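Local coordinates for ubiquitin-conjugating enzyme-like protein (Leishmania mexicana, PDB 6ZM3) that probably acts as a ubiquitin-conjugating enzyme variant, an E2-like partner that helps an active E2 enzyme assemble ubiquitin chains, at residues G25-G33 with M113-R121; P76-K84 with D91-E99. All blocks are in the same frame, centred on the assembly; numbering follows the deposited sequence. Where two conformers were deposited one is given.

Overall arrangement
Contacts 1 and 2 hold the two outermost strands of one antiparallel sheet, the first against a helix and the second against a loop. Contact 1 (25-33 with 113-121) lays helix 113-125 over strand 30-34, while contact 2 (76-84 with 91-99) lines strand 78-81 with the loop that follows it. Both are partly buried, with an apolar interior and a polar outer side. In contact 1 side chains do the work and no direct hydrogen bond crosses; in contact 2 two backbone bonds lead. Their apolar interiors meet: Cys116 and Leu120 of the helix pack on Ile79, and Leu120 also reaches Val96. Along the sequence, contact 2 is nested within the loop closed by contact 1.

Contact 1: residues G25-G33 with M113-R121; sequences GSNQNVSVG and MELCLSELR
Asn27 meets Glu114 at the outer margin of the contact, amide against carboxylate, with the two planes steeply inclined to each other and ND2 still 3.6 Å from OE2. The other end of the amide faces its own chain: OD1 accepts from the backbone N of Asn29, an Asx turn, and of Val30, which extends it to an Asx motif, so that two bonds grip one oxygen and shape the approach to the strand. Asn29 then lies flat on Arg121, their amide and guanidinium planes only 6° apart and CG 3.3 Å from CZ, over the centre of the cation. With chi1 at 69°, CG lies between the backbone N and the carbonyl carbon, and from there the amide is laid over the guanidinium. Arg121 reaches it with an extended chain, and its NE is hydrogen-bonded to the carbonyl O of Val50. A water also links Asn29 OD1 to Ser118 OG, although Ser118 has two conformers and the bridge is tentative.

Val30 turns inward and divides its branches. CG1 presses tightly on Leu117 CB at 3.4 Å, while CG2 reaches the aliphatic part of Arg121, 3.8 Å from CD. Ser31 points away, yet its carbonyl O is 3.3 Å from Leu117 CD1. Val32 repeats the inward placement: CG2 sits 3.5 Å from Leu117 CD1, and CG1 meets Met113 CB more loosely, with Trp45 and Ile66 beside it. The axes of segments 30-33 and 113-121 pass within 7.9 Å, their N-to-C directions 148° apart. Alternate inward residues on an edge strand, met by a helix in this way, are how the ubiquitin-conjugating fold seats its central helix on the antiparallel meander.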
loop_
_atom_site.group_PDB
_atom_site.type_symbol
_atom_site.label_atom_id
_atom_site.label_comp_id
_atom_site.label_asym_id
_atom_site.label_seq_id
_atom_site.Cartn_x
_atom_site.Cartn_y
_atom_site.Cartn_z
ATOM N N GLY B 25 -19.694 -7.511 -1.183
ATOM C CA GLY B 25 -18.409 -7.581 -1.866
ATOM C C GLY B 25 -18.531 -7.346 -3.377
ATOM O O GLY B 25 -17.558 -7.538 -4.121
ATOM N N SER B 26 -19.729 -6.925 -3.811
ATOM C CA SER B 26 -20.040 -6.691 -5.213
ATOM C C SER B 26 -19.252 -5.497 -5.742
ATOM O O SER B 26 -18.423 -5.656 -6.633
ATOM C CB SER B 26 -21.523 -6.494 -5.421
ATOM O OG SER B 26 -21.775 -5.857 -6.664
ATOM N N ASN B 27 -19.529 -4.311 -5.187
ATOM C CA ASN B 27 -18.824 -3.097 -5.569
ATOM C C ASN B 27 -17.373 -3.280 -5.165
ATOM O O ASN B 27 -17.052 -3.248 -3.985
ATOM C CB ASN B 27 -19.361 -1.865 -4.835
ATOM C CG ASN B 27 -18.677 -0.578 -5.247
ATOM O OD1 ASN B 27 -17.498 -0.570 -5.603
ATOM N ND2 ASN B 27 -19.417 0.519 -5.215
ATOM N N GLN B 28 -16.518 -3.567 -6.144
ATOM C CA GLN B 28 -15.101 -3.679 -5.844
ATOM C C GLN B 28 -14.354 -2.662 -6.697
ATOM O O GLN B 28 -13.387 -3.001 -7.377
ATOM C CB GLN B 28 -14.594 -5.120 -5.989
ATOM C CG GLN B 28 -15.094 -5.839 -7.236
ATOM C CD GLN B 28 -14.118 -6.877 -7.738
ATOM O OE1 GLN B 28 -13.758 -7.822 -7.032
ATOM N NE2 GLN B 28 -13.678 -6.703 -8.976
ATOM N N ASN B 29 -14.838 -1.416 -6.668
ATOM C CA ASN B 29 -14.057 -0.338 -7.254
ATOM C C ASN B 29 -13.925 0.829 -6.272
ATOM O O ASN B 29 -13.112 1.736 -6.484
ATOM C CB ASN B 29 -14.437 -0.115 -8.722
ATOM C CG ASN B 29 -15.832 0.461 -8.859
ATOM O OD1 ASN B 29 -16.188 1.395 -8.146
ATOM N ND2 ASN B 29 -16.638 -0.079 -9.754
ATOM N N VAL B 30 -14.718 0.797 -5.194
ATOM C CA VAL B 30 -14.614 1.766 -4.110
ATOM C C VAL B 30 -14.800 1.071 -2.755
ATOM O O VAL B 30 -15.576 0.117 -2.633
ATOM C CB VAL B 30 -15.616 2.916 -4.342
ATOM C CG1 VAL B 30 -16.070 3.590 -3.070
ATOM C CG2 VAL B 30 -15.119 3.952 -5.335
ATOM N N SER B 31 -14.099 1.546 -1.712
ATOM C CA SER B 31 -14.230 0.914 -0.405
ATOM C C SER B 31 -13.899 1.876 0.718
ATOM O O SER B 31 -13.008 2.722 0.550
ATOM C CB SER B 31 -13.347 -0.291 -0.312
ATOM O OG SER B 31 -13.666 -0.968 0.879
ATOM N N VAL B 32 -14.614 1.720 1.839
ATOM C CA VAL B 32 -14.392 2.514 3.037
ATOM C C VAL B 32 -14.437 1.560 4.215
ATOM O O VAL B 32 -15.218 0.611 4.223
ATOM C CB VAL B 32 -15.466 3.606 3.213
ATOM C CG1 VAL B 32 -15.093 4.607 4.284
ATOM C CG2 VAL B 32 -15.818 4.310 1.917
ATOM N N GLY B 33 -13.683 1.894 5.259
ATOM C CA GLY B 33 -13.589 1.013 6.405
ATOM C C GLY B 33 -12.913 1.758 7.541
ATOM O O GLY B 33 -12.205 2.739 7.300
ATOM N N MET B 113 -20.036 8.303 3.071
ATOM C CA MET B 113 -18.629 8.245 2.675
ATOM C C MET B 113 -18.435 7.377 1.436
ATOM O O MET B 113 -17.650 7.729 0.556
ATOM C CB MET B 113 -17.730 7.752 3.811
ATOM C CG MET B 113 -17.634 8.726 4.941
ATOM S SD MET B 113 -16.619 8.064 6.267
ATOM C CE MET B 113 -17.870 7.281 7.282
ATOM N N GLU B 114 -19.161 6.251 1.332
ATOM C CA GLU B 114 -19.052 5.430 0.145
ATOM C C GLU B 114 -19.488 6.172 -1.133
ATOM O O GLU B 114 -18.864 6.030 -2.199
ATOM C CB GLU B 114 -19.795 4.107 0.359
ATOM C CG GLU B 114 -19.700 3.210 -0.851
ATOM C CD GLU B 114 -20.442 1.886 -0.815
ATOM O OE1 GLU B 114 -21.050 1.562 0.231
ATOM O OE2 GLU B 114 -20.394 1.175 -1.846
ATOM N N LEU B 115 -20.596 6.920 -1.049
ATOM C CA LEU B 115 -21.041 7.703 -2.201
ATOM C C LEU B 115 -20.014 8.798 -2.544
ATOM O O LEU B 115 -19.760 9.039 -3.722
ATOM C CB LEU B 115 -22.460 8.242 -1.946
ATOM C CG LEU B 115 -23.162 8.956 -3.115
ATOM C CD1 LEU B 115 -23.178 8.129 -4.398
ATOM C CD2 LEU B 115 -24.577 9.333 -2.715
ATOM N N CYS B 116 -19.406 9.432 -1.539
ATOM C CA CYS B 116 -18.351 10.424 -1.792
ATOM C C CYS B 116 -17.248 9.813 -2.646
ATOM O O CYS B 116 -16.820 10.421 -3.639
ATOM C CB CYS B 116 -17.711 11.019 -0.535
ATOM S SG CYS B 116 -18.770 12.081 0.477
ATOM N N LEU B 117 -16.821 8.590 -2.288
ATOM C CA LEU B 117 -15.782 7.918 -3.051
ATOM C C LEU B 117 -16.247 7.514 -4.454
ATOM O O LEU B 117 -15.472 7.653 -5.412
ATOM C CB LEU B 117 -15.217 6.727 -2.261
ATOM C CG LEU B 117 -14.538 7.007 -0.921
ATOM C CD1 LEU B 117 -13.743 5.768 -0.463
ATOM C CD2 LEU B 117 -13.594 8.205 -0.979
ATOM N N SER B 118 -17.486 6.987 -4.615
ATOM C CA SER B 118 -17.981 6.682 -5.948
ATOM C C SER B 118 -17.966 7.935 -6.812
ATOM O O SER B 118 -17.666 7.840 -7.989
ATOM C CB SER B 118 -19.351 6.047 -5.954
ATOM O OG SER B 118 -19.211 4.652 -6.098
ATOM N N GLU B 119 -18.315 9.071 -6.193
ATOM C CA GLU B 119 -18.405 10.371 -6.849
ATOM C C GLU B 119 -17.022 10.944 -7.181
ATOM O O GLU B 119 -16.880 11.597 -8.222
ATOM C CB GLU B 119 -19.289 11.347 -6.074
ATOM C CG GLU B 119 -20.780 10.974 -6.101
ATOM C CD GLU B 119 -21.458 11.129 -7.451
ATOM O OE1 GLU B 119 -21.255 12.186 -8.068
ATOM O OE2 GLU B 119 -22.112 10.168 -7.929
ATOM N N LEU B 120 -16.015 10.715 -6.321
ATOM C CA LEU B 120 -14.633 11.007 -6.705
ATOM C C LEU B 120 -14.165 10.118 -7.856
ATOM O O LEU B 120 -13.450 10.563 -8.764
ATOM C CB LEU B 120 -13.733 10.910 -5.472
ATOM C CG LEU B 120 -13.919 12.064 -4.503
ATOM C CD1 LEU B 120 -13.263 11.784 -3.154
ATOM C CD2 LEU B 120 -13.342 13.344 -5.122
ATOM N N ARG B 121 -14.597 8.849 -7.864
ATOM C CA ARG B 121 -14.242 7.945 -8.941
ATOM C C ARG B 121 -14.882 8.347 -10.271
ATOM O O ARG B 121 -14.240 8.263 -11.311
ATOM C CB ARG B 121 -14.571 6.492 -8.574
ATOM C CG ARG B 121 -13.903 5.494 -9.502
ATOM C CD ARG B 121 -14.240 4.088 -9.068
ATOM N NE ARG B 121 -13.953 3.071 -10.050
ATOM C CZ ARG B 121 -14.802 2.681 -11.010
ATOM N NH1 ARG B 121 -15.970 3.289 -11.190
ATOM N NH2 ARG B 121 -14.455 1.707 -11.821
HETATM O O HOH W 1 -18.326 2.936 -7.937
#

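Contact 2: residues P76-K84 with D91-E99; sequences PPHIRFLSK and DSDGTVNRE
Backbone hydrogen bonds hold Ile79 to Val96 and Phe81 to Gly94, giving the loop 91-99 a short antiparallel run along strand 78-81. Val96 N donates to Ile79 O at 2.8 Å in a nearly straight bond. Phe81 N donates to Gly94 O at the same length of 2.8 Å, but from above the carbonyl plane, 37° out of it. Between them Arg80 and Thr95 form a non-hydrogen-bonded pair, a single bridge with their CA atoms 4.2 Å apart. A water between Ile79 N and Val96 O stands in for the second direct bond of the Ile79-Val96 pair.

Apolar contacts fill the inner side. Val96 CG2 lies beside Ile79 CG2 at 3.8 Å, the two side chains pointing the same way, and crosses toward the Phe81 ring, 4.0 Å from CE1. Phe104 and Leu120 pack against the same valine.

Arg98 closes the end near Pro76 with its flat guanidinium. Bent at chi3 (148°), the Arg98 chain brings one guanidinium face to the Pro76 ring, with NH2 3.3 Å from CD. The His78 ring, inclined by 25° to the guanidinium plane, approaches obliquely, its CE1 3.1 Å from Arg98 NH2.

Polar bonds inside the loop fix its form. A type I turn runs from Asp91 to Gly94, and Asn97 ND2 donates to the syn lone pair of Asp91 OD1 at 3.1 Å. In active E2 enzymes the corresponding loop after the fourth strand carries the catalytic cysteine; in this UEV-type relative Asn97 probably occupies about that place.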
loop_
_atom_site.group_PDB
_atom_site.type_symbol
_atom_site.label_atom_id
_atom_site.label_comp_id
_atom_site.label_asym_id
_atom_site.label_seq_id
_atom_site.Cartn_x
_atom_site.Cartn_y
_atom_site.Cartn_z
ATOM N N PRO B 76 -19.753 18.238 5.487
ATOM C CA PRO B 76 -19.197 17.074 4.796
ATOM C C PRO B 76 -18.032 16.442 5.564
ATOM O O PRO B 76 -17.446 17.069 6.448
ATOM C CB PRO B 76 -18.741 17.650 3.435
ATOM C CG PRO B 76 -19.460 18.992 3.327
ATOM C CD PRO B 76 -19.512 19.493 4.755
ATOM N N PRO B 77 -17.650 15.178 5.250
ATOM C CA PRO B 77 -16.434 14.600 5.804
ATOM C C PRO B 77 -15.231 15.296 5.164
ATOM O O PRO B 77 -15.321 15.809 4.044
ATOM C CB PRO B 77 -16.458 13.150 5.302
ATOM C CG PRO B 77 -17.349 13.136 4.074
ATOM C CD PRO B 77 -18.294 14.299 4.266
ATOM N N HIS B 78 -14.106 15.273 5.872
ATOM C CA HIS B 78 -12.838 15.757 5.334
ATOM C C HIS B 78 -12.137 14.587 4.669
ATOM O O HIS B 78 -11.844 13.613 5.359
ATOM C CB HIS B 78 -12.000 16.356 6.468
ATOM C CG HIS B 78 -12.750 17.385 7.246
ATOM N ND1 HIS B 78 -13.149 18.586 6.691
ATOM C CD2 HIS B 78 -13.193 17.400 8.524
ATOM C CE1 HIS B 78 -13.783 19.299 7.593
ATOM N NE2 HIS B 78 -13.826 18.593 8.727
ATOM N N ILE B 79 -11.945 14.677 3.348
ATOM C CA ILE B 79 -11.349 13.630 2.537
ATOM C C ILE B 79 -10.016 14.164 2.003
ATOM O O ILE B 79 -9.966 15.241 1.404
ATOM C CB ILE B 79 -12.310 13.176 1.414
ATOM C CG1 ILE B 79 -13.712 12.825 1.947
ATOM C CG2 ILE B 79 -11.731 12.047 0.559
ATOM C CD1 ILE B 79 -14.559 12.021 0.954
ATOM N N ARG B 80 -8.943 13.393 2.222
ATOM C CA ARG B 80 -7.618 13.695 1.691
ATOM C C ARG B 80 -7.153 12.473 0.899
ATOM O O ARG B 80 -7.205 11.346 1.411
ATOM C CB ARG B 80 -6.642 13.828 2.862
ATOM C CG ARG B 80 -5.459 14.760 2.644
ATOM C CD ARG B 80 -4.704 15.067 3.931
ATOM N NE ARG B 80 -4.649 13.932 4.860
ATOM C CZ ARG B 80 -3.586 13.133 5.051
ATOM N NH1 ARG B 80 -2.459 13.340 4.389
ATOM N NH2 ARG B 80 -3.641 12.137 5.926
ATOM N N PHE B 81 -6.635 12.696 -0.307
ATOM C CA PHE B 81 -5.960 11.612 -1.001
ATOM C C PHE B 81 -4.590 11.403 -0.361
ATOM O O PHE B 81 -3.872 12.376 -0.092
ATOM C CB PHE B 81 -5.815 11.893 -2.496
ATOM C CG PHE B 81 -7.017 11.556 -3.345
ATOM C CD1 PHE B 81 -8.056 12.474 -3.491
ATOM C CD2 PHE B 81 -7.093 10.351 -4.025
ATOM C CE1 PHE B 81 -9.151 12.168 -4.285
ATOM C CE2 PHE B 81 -8.174 10.059 -4.832
ATOM C CZ PHE B 81 -9.194 10.981 -4.968
ATOM N N LEU B 82 -4.239 10.135 -0.133
ATOM C CA LEU B 82 -2.890 9.780 0.296
ATOM C C LEU B 82 -2.038 9.465 -0.926
ATOM O O LEU B 82 -0.850 9.801 -0.941
ATOM C CB LEU B 82 -2.931 8.572 1.230
ATOM C CG LEU B 82 -3.645 8.781 2.565
ATOM C CD1 LEU B 82 -3.429 7.567 3.462
ATOM C CD2 LEU B 82 -3.171 10.036 3.274
ATOM N N SER B 83 -2.634 8.755 -1.906
ATOM C CA SER B 83 -2.068 8.583 -3.225
ATOM C C SER B 83 -2.184 9.895 -3.991
ATOM O O SER B 83 -3.277 10.441 -4.072
ATOM C CB SER B 83 -2.812 7.499 -3.980
ATOM O OG SER B 83 -2.748 6.240 -3.307
ATOM N N LYS B 84 -1.085 10.325 -4.622
ATOM C CA LYS B 84 -1.040 11.534 -5.441
ATOM C C LYS B 84 -1.905 11.393 -6.696
ATOM O O LYS B 84 -1.835 10.394 -7.413
ATOM C CB LYS B 84 0.403 11.864 -5.838
ATOM C CG LYS B 84 0.623 13.344 -6.130
ATOM C CD LYS B 84 2.072 13.718 -6.322
ATOM C CE LYS B 84 2.312 15.197 -6.137
ATOM N NZ LYS B 84 3.761 15.486 -6.209
ATOM N N ASP B 91 -6.731 19.519 -4.026
ATOM C CA ASP B 91 -5.696 20.540 -3.876
ATOM C C ASP B 91 -4.316 19.901 -3.829
ATOM O O ASP B 91 -4.188 18.683 -3.871
ATOM C CB ASP B 91 -5.842 21.330 -2.582
ATOM C CG ASP B 91 -7.166 22.054 -2.422
ATOM O OD1 ASP B 91 -7.837 22.265 -3.436
ATOM O OD2 ASP B 91 -7.503 22.400 -1.274
ATOM N N SER B 92 -3.274 20.744 -3.724
ATOM C CA SER B 92 -1.912 20.270 -3.930
ATOM C C SER B 92 -1.414 19.488 -2.708
ATOM O O SER B 92 -0.362 18.851 -2.764
ATOM C CB SER B 92 -0.981 21.409 -4.298
ATOM O OG SER B 92 -0.921 22.329 -3.216
ATOM N N ASP B 93 -2.169 19.534 -1.603
ATOM C CA ASP B 93 -1.830 18.697 -0.462
ATOM C C ASP B 93 -2.690 17.432 -0.421
ATOM O O ASP B 93 -2.655 16.722 0.581
ATOM C CB ASP B 93 -1.865 19.466 0.859
ATOM C CG ASP B 93 -3.249 19.949 1.260
ATOM O OD1 ASP B 93 -4.172 19.856 0.429
ATOM O OD2 ASP B 93 -3.379 20.412 2.408
ATOM N N GLY B 94 -3.490 17.198 -1.462
ATOM C CA GLY B 94 -4.364 16.027 -1.543
ATOM C C GLY B 94 -5.778 16.242 -0.981
ATOM O O GLY B 94 -6.623 15.346 -1.081
ATOM N N THR B 95 -6.036 17.391 -0.333
ATOM C CA THR B 95 -7.355 17.650 0.229
ATOM C C THR B 95 -8.417 17.748 -0.872
ATOM O O THR B 95 -8.213 18.408 -1.890
ATOM C CB THR B 95 -7.342 18.918 1.090
ATOM O OG1 THR B 95 -6.824 19.978 0.283
ATOM C CG2 THR B 95 -6.455 18.823 2.306
ATOM N N VAL B 96 -9.577 17.111 -0.653
ATOM C CA VAL B 96 -10.719 17.288 -1.550
ATOM C C VAL B 96 -11.348 18.626 -1.191
ATOM O O VAL B 96 -11.738 18.843 -0.065
ATOM C CB VAL B 96 -11.722 16.119 -1.469
ATOM C CG1 VAL B 96 -12.984 16.349 -2.295
ATOM C CG2 VAL B 96 -11.070 14.828 -1.938
ATOM N N ASN B 97 -11.318 19.550 -2.158
ATOM C CA ASN B 97 -11.735 20.943 -2.031
ATOM C C ASN B 97 -13.258 21.043 -1.916
ATOM O O ASN B 97 -13.968 20.547 -2.781
ATOM C CB ASN B 97 -11.257 21.690 -3.289
ATOM C CG ASN B 97 -11.496 23.173 -3.186
ATOM O OD1 ASN B 97 -12.640 23.600 -3.235
ATOM N ND2 ASN B 97 -10.433 23.941 -3.030
ATOM N N ARG B 98 -13.720 21.767 -0.903
ATOM C CA ARG B 98 -15.119 21.834 -0.503
ATOM C C ARG B 98 -15.958 22.713 -1.435
ATOM O O ARG B 98 -17.185 22.597 -1.450
ATOM C CB ARG B 98 -15.207 22.241 0.966
ATOM C CG ARG B 98 -14.991 21.064 1.910
ATOM C CD ARG B 98 -14.603 21.482 3.321
ATOM N NE ARG B 98 -15.118 20.543 4.315
ATOM C CZ ARG B 98 -16.078 20.794 5.209
ATOM N NH1 ARG B 98 -16.644 21.990 5.271
ATOM N NH2 ARG B 98 -16.465 19.842 6.046
ATOM N N GLU B 99 -15.295 23.560 -2.233
ATOM C CA GLU B 99 -16.006 24.425 -3.166
ATOM C C GLU B 99 -15.962 23.843 -4.578
ATOM O O GLU B 99 -16.744 24.238 -5.437
ATOM C CB GLU B 99 -15.485 25.869 -3.091
ATOM C CG GLU B 99 -15.399 26.398 -1.662
ATOM C CD GLU B 99 -15.853 27.832 -1.409
ATOM O OE1 GLU B 99 -15.117 28.769 -1.798
ATOM O OE2 GLU B 99 -16.934 28.014 -0.799
HETATM O O HOH W 2 -14.704 18.271 3.632
HETATM O O HOH W 3 -12.300 17.573 2.662
#